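Local coordinates for protein thioesterase superfamily (Jannaschia sp., PDB 2OAF) that probably hydrolyses thioesters, most likely acyl-coenzyme A or related acyl thioesters, as a four-chain assembly of hotdog-fold subunits, at residues T67-P72 and C124-A129; C92-T97 and F106-V111; A31-T36 and K81-P86. All blocks are in the same frame, centred on the assembly; numbering follows the deposited sequence.

Contact 1. Residues T67-P72 and C124-A129; sequences TNVGTP and CVFTIA
Gly70 and Thr127 face each other as an antiparallel hydrogen-bonded pair, exchanging two backbone bonds: Gly70 N to Thr127 O at 3.1 Å and Thr127 N to Gly70 O at 2.9 Å. In both, the donor stands more than 40° out of the acceptor's carbonyl plane. Thr127 O has a second donor in the side-chain amide of Gln135. The outer bonds continue the pairing: Ala129 N points almost straight at Asn68 O (2.9 Å, 177° at the hydrogen), and at the other end Val125 N reaches Pro72 O at 3.0 Å, nearly in line with the C=O bond. Asn68, with positive phi, is where the chain leaves helical geometry after helix 59-65; its OD1 accepts from the backbone N of Asp130.

On the Val69 and Ile128 face, Val69 CG1 lies in the plane of the Phe126 ring at its edge, 3.9 Å from Phe126 CD2, and the Phe126 side chain also packs on Leu141 of helix 139-145. On the Thr127 face, Thr127 CG2 and Pro72 CG meet tip to tip at 3.7 Å. Chi1 of 59° puts OG1 between the backbone N and the carbonyl carbon; CG2, anti to that carbon, is the branch that meets the proline. This is the end of the antiparallel pairing of strands 69-80 and 115-128, just after helix 59-65, in the curved sheet of the hotdog fold.

Contact 2. Residues C92-T97 and F106-V111; sequences CHTWPT and FRVDGV
Trp95 and Arg107 form the tightly packed part of this contact, side by side on one face of an antiparallel strand pair. Arg107 CB lies over the six-membered ring of Trp95, 3.4 Å from its centroid and 15° off the normal, a CH-pi contact. Bends at chi2 and chi3 bring CD and NE of the arginine back past the indole. Trp95 CH2 sits over the centre of one guanidinium face; the two planes are 56° apart, so this is no parallel stack. NH1 and NH2 of Arg107 grip Asp109 OD1 end-on, at 2.7 Å and 2.8 Å, with that oxygen near the guanidinium plane; this salt bridge runs along strand 103-112, not across the pair. The polar groups have further partners: Asp109 OD2 pairs with Arg12, Arg107 NH1 and NH2 donate to the carbonyls of Gly120 and Gln10, and Trp95 NE1 bonds to Gln10 OE1.

The other face is apolar and also buried: Cys92 CB meets Val108 CG1 at 3.8 Å, Thr94 CG2 runs alongside Val108 CG2, and Phe106 packs against Trp50 and Trp51, with Cys92, Thr94 and Phe106 all reaching helix 39-54.

Solvent reaches the two ends, at His93 and Thr97, both partly exposed where the other ten residues are buried. His93 CD2 meets Val111 CG2 obliquely at 3.6 Å; Thr97 CB lies 3.8 Å from Arg107 CG, and its OG1 bonds to Gln10. Four backbone bonds fix the register, among them Arg107 N to Trp95 O at 2.8 Å. This hairpin forms part of the antiparallel sheet that wraps the long helix in the hotdog fold.

Contact 3. Residues A31-T36 and K81-P86; sequences AKIAYT and KSPVTP
Ala34 and Val84 carry the polar link between these two loops. Ala34 N donates to Val84 O at 2.8 Å, a nearly straight bond (166° at the hydrogen), met nearly in line with the C=O bond. A water forms the second link: it donates to Ala34 O at 3.0 Å and accepts from Val84 N at 2.9 Å. Both backbone groups of Ala34 are therefore paired with those of Val84, one directly and one through solvent, although neither loop is a regular strand here.

The loop 31-36 leads into helix 39-54, the long helix of the hotdog fold, while 81-86 connects strand 69-80 to strand 90-99. The contact thus ties the approach to the helix to the loop that carries the chain across between those strands, and Leu39 at the start of the helix touches both Ala34 and Val84.

Apolar contacts flank the bonds. Ala34 CB stands 3.8 Å from Val84 CB and 3.9 Å from Val84 CG1. On the more exposed side, Ile33 CG2 lies 3.7 Å from Pro83 CB, the two side chains meeting at a slant; with CG1 between the backbone N and the carbonyl carbon (chi1 62°), CG2 is the branch nearest the proline.

Between subunits, Phe132 of the second subunit packs on both Ile33 and Pro83, and Tyr61 of the third subunit bonds through its hydroxyl to Lys32 O and packs on Thr85.

In the fold
Contact 2 is the core contact: 10 of its 12 touching residues are buried and its centre lies about 6 Å from the chain's centre. Contacts 1 and 3 are partly buried, centred about 15 Å and 19 Å from the chain's centre, on opposite sides of that centre. Contacts 1 and 2 belong to one sheet, where strands 115-128 and 103-112 are neighbours, and both rest on backbone pairing; contact 2 adds a buried salt bridge and an indole. Contact 3 lacks the regular strand pairing of the other two, a water standing in for one backbone bond. It is also the one that other subunits touch, whereas the segments of contacts 1 and 2 meet no other chain of the assembly.

Contact 1. Residues T67-P72 and C124-A129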
loop_
_atom_site.group_PDB
_atom_site.type_symbol
_atom_site.label_atom_id
_atom_site.label_comp_id
_atom_site.label_asym_id
_atom_site.label_seq_id
_atom_site.Cartn_x
_atom_site.Cartn_y
_atom_site.Cartn_z
ATOM N N THR B 67 -23.599 -11.767 -1.305
ATOM C CA THR B 67 -23.819 -13.193 -1.610
ATOM C C THR B 67 -23.430 -14.062 -0.400
ATOM O O THR B 67 -23.721 -15.244 -0.363
ATOM C CB THR B 67 -22.984 -13.549 -2.887
ATOM O OG1 THR B 67 -23.464 -12.739 -3.971
ATOM C CG2 THR B 67 -23.057 -15.018 -3.270
ATOM N N ASN B 68 -22.769 -13.457 0.585
ATOM C CA ASN B 68 -22.315 -14.149 1.786
ATOM C C ASN B 68 -21.306 -15.266 1.537
ATOM O O ASN B 68 -21.244 -16.240 2.293
ATOM C CB ASN B 68 -23.499 -14.714 2.569
ATOM C CG ASN B 68 -23.159 -14.957 4.017
ATOM O OD1 ASN B 68 -22.340 -14.245 4.610
ATOM N ND2 ASN B 68 -23.770 -15.956 4.592
ATOM N N VAL B 69 -20.499 -15.107 0.490
ATOM C CA VAL B 69 -19.469 -16.073 0.165
ATOM C C VAL B 69 -18.120 -15.375 0.225
ATOM O O VAL B 69 -17.896 -14.389 -0.474
ATOM C CB VAL B 69 -19.693 -16.695 -1.235
ATOM C CG1 VAL B 69 -18.492 -17.574 -1.625
ATOM C CG2 VAL B 69 -20.984 -17.535 -1.259
ATOM N N GLY B 70 -17.243 -15.863 1.098
ATOM C CA GLY B 70 -15.885 -15.378 1.154
ATOM C C GLY B 70 -14.974 -16.336 0.434
ATOM O O GLY B 70 -15.293 -17.524 0.291
ATOM N N THR B 71 -13.855 -15.826 -0.060
ATOM C CA THR B 71 -12.866 -16.671 -0.735
ATOM C C THR B 71 -11.475 -16.297 -0.221
ATOM O O THR B 71 -10.645 -15.827 -0.961
ATOM C CB THR B 71 -12.951 -16.624 -2.289
ATOM O OG1 THR B 71 -12.506 -15.361 -2.800
ATOM C CG2 THR B 71 -14.343 -16.905 -2.781
ATOM N N PRO B 72 -11.221 -16.546 1.067
ATOM C CA PRO B 72 -9.899 -16.222 1.621
ATOM C C PRO B 72 -8.759 -17.016 0.954
ATOM O O PRO B 72 -8.949 -18.156 0.554
ATOM C CB PRO B 72 -10.046 -16.571 3.115
ATOM C CG PRO B 72 -11.182 -17.537 3.174
ATOM C CD PRO B 72 -12.116 -17.157 2.073
ATOM N N CYS B 124 -7.621 -20.110 -3.210
ATOM C CA CYS B 124 -8.599 -19.656 -2.230
ATOM C C CYS B 124 -9.465 -20.830 -1.778
ATOM O O CYS B 124 -9.704 -21.733 -2.554
ATOM C CB CYS B 124 -9.525 -18.660 -2.908
ATOM S SG CYS B 124 -8.637 -17.201 -3.500
ATOM N N VAL B 125 -9.945 -20.787 -0.537
ATOM C CA VAL B 125 -11.016 -21.671 -0.079
ATOM C C VAL B 125 -12.296 -20.827 -0.031
ATOM O O VAL B 125 -12.261 -19.638 -0.340
ATOM C CB VAL B 125 -10.696 -22.315 1.288
ATOM C CG1 VAL B 125 -9.534 -23.311 1.151
ATOM C CG2 VAL B 125 -10.427 -21.248 2.366
ATOM N N PHE B 126 -13.417 -21.441 0.320
ATOM C CA PHE B 126 -14.717 -20.764 0.358
ATOM C C PHE B 126 -15.211 -20.742 1.780
ATOM O O PHE B 126 -15.040 -21.730 2.511
ATOM C CB PHE B 126 -15.739 -21.490 -0.524
ATOM C CG PHE B 126 -15.464 -21.371 -1.991
ATOM C CD1 PHE B 126 -14.610 -22.260 -2.627
ATOM C CD2 PHE B 126 -16.048 -20.345 -2.754
ATOM C CE1 PHE B 126 -14.344 -22.145 -4.009
ATOM C CE2 PHE B 126 -15.777 -20.231 -4.131
ATOM C CZ PHE B 126 -14.921 -21.130 -4.750
ATOM N N THR B 127 -15.804 -19.617 2.174
ATOM C CA THR B 127 -16.455 -19.502 3.473
ATOM C C THR B 127 -17.910 -19.041 3.325
ATOM O O THR B 127 -18.315 -18.499 2.278
ATOM C CB THR B 127 -15.731 -18.490 4.387
ATOM O OG1 THR B 127 -15.712 -17.220 3.740
ATOM C CG2 THR B 127 -14.283 -18.923 4.712
ATOM N N ILE B 128 -18.675 -19.313 4.380
ATOM C CA ILE B 128 -19.915 -18.617 4.691
ATOM C C ILE B 128 -19.455 -17.321 5.332
ATOM O O ILE B 128 -19.012 -17.321 6.470
ATOM C CB ILE B 128 -20.772 -19.413 5.682
ATOM C CG1 ILE B 128 -21.147 -20.781 5.080
ATOM C CG2 ILE B 128 -22.033 -18.636 6.017
ATOM C CD1 ILE B 128 -21.433 -21.863 6.091
ATOM N N ALA B 129 -19.534 -16.227 4.591
ATOM C CA ALA B 129 -18.798 -15.023 4.952
ATOM C C ALA B 129 -19.130 -14.546 6.353
ATOM O O ALA B 129 -18.222 -14.302 7.150
ATOM C CB ALA B 129 -19.040 -13.911 3.949
#

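Contact 2. Residues C92-T97 and F106-V111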
loop_
_atom_site.group_PDB
_atom_site.type_symbol
_atom_site.label_atom_id
_atom_site.label_comp_id
_atom_site.label_asym_id
_atom_site.label_seq_id
_atom_site.Cartn_x
_atom_site.Cartn_y
_atom_site.Cartn_z
ATOM N N CYS B 92 -3.315 -8.188 -17.269
ATOM C CA CYS B 92 -3.351 -9.348 -16.406
ATOM C C CYS B 92 -4.314 -10.361 -16.968
ATOM O O CYS B 92 -5.513 -10.241 -16.824
ATOM C CB CYS B 92 -3.725 -8.949 -14.997
ATOM S SG CYS B 92 -2.504 -7.862 -14.214
ATOM N N HIS B 93 -3.757 -11.381 -17.609
ATOM C CA HIS B 93 -4.535 -12.482 -18.192
ATOM C C HIS B 93 -4.874 -13.441 -17.057
ATOM O O HIS B 93 -3.973 -14.009 -16.421
ATOM C CB HIS B 93 -3.728 -13.236 -19.259
ATOM C CG HIS B 93 -3.305 -12.396 -20.421
ATOM N ND1 HIS B 93 -3.758 -12.622 -21.705
ATOM C CD2 HIS B 93 -2.472 -11.330 -20.496
ATOM C CE1 HIS B 93 -3.208 -11.742 -22.522
ATOM N NE2 HIS B 93 -2.430 -10.939 -21.815
ATOM N N THR B 94 -6.162 -13.638 -16.807
ATOM C CA THR B 94 -6.618 -14.236 -15.557
ATOM C C THR B 94 -7.623 -15.334 -15.839
ATOM O O THR B 94 -8.576 -15.143 -16.614
ATOM C CB THR B 94 -7.284 -13.155 -14.681
ATOM O OG1 THR B 94 -6.365 -12.078 -14.555
ATOM C CG2 THR B 94 -7.645 -13.684 -13.283
ATOM N N TRP B 95 -7.431 -16.483 -15.210
ATOM C CA TRP B 95 -8.388 -17.562 -15.375
ATOM C C TRP B 95 -8.286 -18.581 -14.253
ATOM O O TRP B 95 -7.239 -18.706 -13.639
ATOM C CB TRP B 95 -8.167 -18.268 -16.729
ATOM C CG TRP B 95 -6.922 -19.078 -16.800
ATOM C CD1 TRP B 95 -6.831 -20.423 -16.675
ATOM C CD2 TRP B 95 -5.574 -18.597 -16.996
ATOM N NE1 TRP B 95 -5.521 -20.820 -16.799
ATOM C CE2 TRP B 95 -4.727 -19.725 -16.985
ATOM C CE3 TRP B 95 -5.006 -17.330 -17.156
ATOM C CZ2 TRP B 95 -3.342 -19.636 -17.151
ATOM C CZ3 TRP B 95 -3.619 -17.236 -17.337
ATOM C CH2 TRP B 95 -2.806 -18.389 -17.315
ATOM N N PRO B 96 -9.377 -19.334 -14.019
ATOM C CA PRO B 96 -9.336 -20.435 -13.067
ATOM C C PRO B 96 -8.720 -21.655 -13.710
ATOM O O PRO B 96 -9.185 -22.109 -14.760
ATOM C CB PRO B 96 -10.801 -20.702 -12.773
ATOM C CG PRO B 96 -11.512 -20.267 -14.024
ATOM C CD PRO B 96 -10.720 -19.161 -14.608
ATOM N N THR B 97 -7.696 -22.188 -13.067
ATOM C CA THR B 97 -6.985 -23.333 -13.567
ATOM C C THR B 97 -7.545 -24.632 -12.974
ATOM O O THR B 97 -7.404 -25.708 -13.561
ATOM C CB THR B 97 -5.444 -23.165 -13.352
ATOM O OG1 THR B 97 -4.735 -24.107 -14.168
ATOM C CG2 THR B 97 -5.020 -23.300 -11.875
ATOM N N PHE B 106 -6.602 -19.713 -9.214
ATOM C CA PHE B 106 -6.544 -18.776 -10.313
ATOM C C PHE B 106 -5.112 -18.623 -10.734
ATOM O O PHE B 106 -4.228 -18.471 -9.873
ATOM C CB PHE B 106 -7.055 -17.403 -9.879
ATOM C CG PHE B 106 -8.550 -17.335 -9.732
ATOM C CD1 PHE B 106 -9.351 -17.051 -10.814
ATOM C CD2 PHE B 106 -9.150 -17.553 -8.513
ATOM C CE1 PHE B 106 -10.728 -16.980 -10.682
ATOM C CE2 PHE B 106 -10.523 -17.467 -8.383
ATOM C CZ PHE B 106 -11.305 -17.177 -9.479
ATOM N N ARG B 107 -4.914 -18.606 -12.052
ATOM C CA ARG B 107 -3.689 -18.153 -12.676
ATOM C C ARG B 107 -3.835 -16.709 -13.117
ATOM O O ARG B 107 -4.910 -16.301 -13.577
ATOM C CB ARG B 107 -3.402 -19.009 -13.897
ATOM C CG ARG B 107 -2.863 -20.358 -13.580
ATOM C CD ARG B 107 -1.351 -20.350 -13.266
ATOM N NE ARG B 107 -0.579 -20.247 -14.491
ATOM C CZ ARG B 107 -0.083 -19.122 -15.003
ATOM N NH1 ARG B 107 -0.215 -17.976 -14.365
ATOM N NH2 ARG B 107 0.558 -19.160 -16.159
ATOM N N VAL B 108 -2.762 -15.942 -12.961
ATOM C CA VAL B 108 -2.657 -14.606 -13.530
ATOM C C VAL B 108 -1.269 -14.466 -14.168
ATOM O O VAL B 108 -0.256 -14.727 -13.502
ATOM C CB VAL B 108 -2.816 -13.492 -12.479
ATOM C CG1 VAL B 108 -2.632 -12.112 -13.133
ATOM C CG2 VAL B 108 -4.166 -13.599 -11.737
ATOM N N ASP B 109 -1.229 -14.075 -15.449
ATOM C CA ASP B 109 0.013 -13.719 -16.124
ATOM C C ASP B 109 -0.073 -12.209 -16.302
ATOM O O ASP B 109 -1.047 -11.673 -16.891
ATOM C CB ASP B 109 0.183 -14.333 -17.519
ATOM C CG ASP B 109 0.480 -15.830 -17.507
ATOM O OD1 ASP B 109 0.691 -16.414 -16.422
ATOM O OD2 ASP B 109 0.501 -16.422 -18.620
ATOM N N GLY B 110 0.958 -11.527 -15.838
ATOM C CA GLY B 110 1.053 -10.070 -15.995
ATOM C C GLY B 110 1.947 -9.822 -17.188
ATOM O O GLY B 110 3.109 -10.242 -17.173
ATOM N N VAL B 111 1.390 -9.183 -18.226
ATOM C CA VAL B 111 2.046 -9.039 -19.530
ATOM C C VAL B 111 2.095 -7.587 -19.937
ATOM O O VAL B 111 1.085 -6.886 -19.821
ATOM C CB VAL B 111 1.261 -9.837 -20.604
ATOM C CG1 VAL B 111 1.980 -9.745 -21.938
ATOM C CG2 VAL B 111 1.101 -11.308 -20.140
#

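Contact 3. Residues A31-T36 and K81-P86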
loop_
_atom_site.group_PDB
_atom_site.type_symbol
_atom_site.label_atom_id
_atom_site.label_comp_id
_atom_site.label_asym_id
_atom_site.label_seq_id
_atom_site.Cartn_x
_atom_site.Cartn_y
_atom_site.Cartn_z
ATOM N N ALA B 31 14.888 1.526 -8.116
ATOM C CA ALA B 31 15.466 0.875 -9.301
ATOM C C ALA B 31 14.633 1.212 -10.544
ATOM O O ALA B 31 14.913 0.737 -11.622
ATOM C CB ALA B 31 15.522 -0.635 -9.116
ATOM N N LYS B 32 13.565 1.981 -10.371
ATOM C CA LYS B 32 12.748 2.502 -11.478
ATOM C C LYS B 32 11.842 1.458 -12.116
ATOM O O LYS B 32 11.424 1.632 -13.269
ATOM C CB LYS B 32 13.580 3.221 -12.562
ATOM C CG LYS B 32 14.503 4.292 -12.051
ATOM C CD LYS B 32 15.401 4.809 -13.170
ATOM C CE LYS B 32 16.315 5.980 -12.739
ATOM N NZ LYS B 32 17.515 5.538 -11.971
ATOM N N ILE B 33 11.506 0.422 -11.346
ATOM C CA ILE B 33 10.562 -0.598 -11.764
ATOM C C ILE B 33 9.573 -0.808 -10.617
ATOM O O ILE B 33 9.838 -0.391 -9.494
ATOM C CB ILE B 33 11.312 -1.903 -12.137
ATOM C CG1 ILE B 33 12.060 -2.450 -10.932
ATOM C CG2 ILE B 33 12.350 -1.621 -13.273
ATOM C CD1 ILE B 33 12.610 -3.843 -11.151
ATOM N N ALA B 34 8.461 -1.475 -10.887
ATOM C CA ALA B 34 7.425 -1.713 -9.885
ATOM C C ALA B 34 8.050 -2.511 -8.749
ATOM O O ALA B 34 8.736 -3.513 -9.005
ATOM C CB ALA B 34 6.194 -2.496 -10.517
ATOM N N TYR B 35 7.843 -2.071 -7.505
ATOM C CA TYR B 35 8.311 -2.839 -6.363
ATOM C C TYR B 35 7.600 -4.201 -6.304
ATOM O O TYR B 35 6.377 -4.317 -6.438
ATOM C CB TYR B 35 8.053 -2.099 -5.070
ATOM C CG TYR B 35 8.458 -2.814 -3.791
ATOM C CD1 TYR B 35 9.745 -3.286 -3.618
ATOM C CD2 TYR B 35 7.554 -2.935 -2.721
ATOM C CE1 TYR B 35 10.123 -3.880 -2.451
ATOM C CE2 TYR B 35 7.929 -3.528 -1.552
ATOM C CZ TYR B 35 9.218 -4.011 -1.421
ATOM O OH TYR B 35 9.625 -4.577 -0.238
ATOM N N THR B 36 8.396 -5.235 -6.047
ATOM C CA THR B 36 7.908 -6.597 -5.948
ATOM C C THR B 36 6.742 -6.689 -4.996
ATOM O O THR B 36 5.797 -7.377 -5.303
ATOM C CB THR B 36 9.042 -7.549 -5.525
ATOM O OG1 THR B 36 10.111 -7.468 -6.471
ATOM C CG2 THR B 36 8.533 -8.958 -5.467
ATOM N N LYS B 81 9.666 -12.537 -14.149
ATOM C CA LYS B 81 10.517 -12.846 -15.308
ATOM C C LYS B 81 11.082 -11.599 -15.932
ATOM O O LYS B 81 12.131 -11.642 -16.552
ATOM C CB LYS B 81 9.718 -13.601 -16.371
ATOM C CG LYS B 81 8.955 -14.827 -15.865
ATOM C CD LYS B 81 9.874 -16.000 -15.601
ATOM C CE LYS B 81 9.084 -17.351 -15.646
ATOM N NZ LYS B 81 9.910 -18.612 -15.441
ATOM N N SER B 82 10.360 -10.493 -15.816
ATOM C CA SER B 82 10.759 -9.266 -16.439
ATOM C C SER B 82 10.135 -8.113 -15.627
ATOM O O SER B 82 9.069 -8.267 -15.050
ATOM C CB SER B 82 10.271 -9.244 -17.914
ATOM O OG SER B 82 10.884 -8.215 -18.638
ATOM N N PRO B 83 10.815 -6.968 -15.553
ATOM C CA PRO B 83 10.305 -5.861 -14.759
ATOM C C PRO B 83 9.020 -5.239 -15.274
ATOM O O PRO B 83 8.795 -5.149 -16.485
ATOM C CB PRO B 83 11.393 -4.803 -14.892
ATOM C CG PRO B 83 12.547 -5.489 -15.351
ATOM C CD PRO B 83 12.103 -6.636 -16.159
ATOM N N VAL B 84 8.206 -4.773 -14.347
ATOM C CA VAL B 84 6.974 -4.084 -14.665
ATOM C C VAL B 84 7.243 -2.565 -14.535
ATOM O O VAL B 84 7.845 -2.111 -13.562
ATOM C CB VAL B 84 5.873 -4.519 -13.723
ATOM C CG1 VAL B 84 4.675 -3.624 -13.889
ATOM C CG2 VAL B 84 5.474 -6.047 -13.983
ATOM N N THR B 85 6.856 -1.789 -15.540
ATOM C CA THR B 85 7.067 -0.317 -15.493
ATOM C C THR B 85 5.825 0.450 -15.909
ATOM O O THR B 85 4.878 -0.104 -16.455
ATOM C CB THR B 85 8.194 0.148 -16.399
ATOM O OG1 THR B 85 7.721 0.162 -17.760
ATOM C CG2 THR B 85 9.443 -0.731 -16.254
ATOM N N PRO B 86 5.807 1.754 -15.662
ATOM C CA PRO B 86 4.722 2.571 -16.196
ATOM C C PRO B 86 4.712 2.834 -17.697
ATOM O O PRO B 86 3.826 3.560 -18.150
ATOM C CB PRO B 86 4.913 3.925 -15.481
ATOM C CG PRO B 86 5.748 3.638 -14.305
ATOM C CD PRO B 86 6.692 2.566 -14.813
HETATM O O HOH W 1 8.820 -5.079 -11.574
#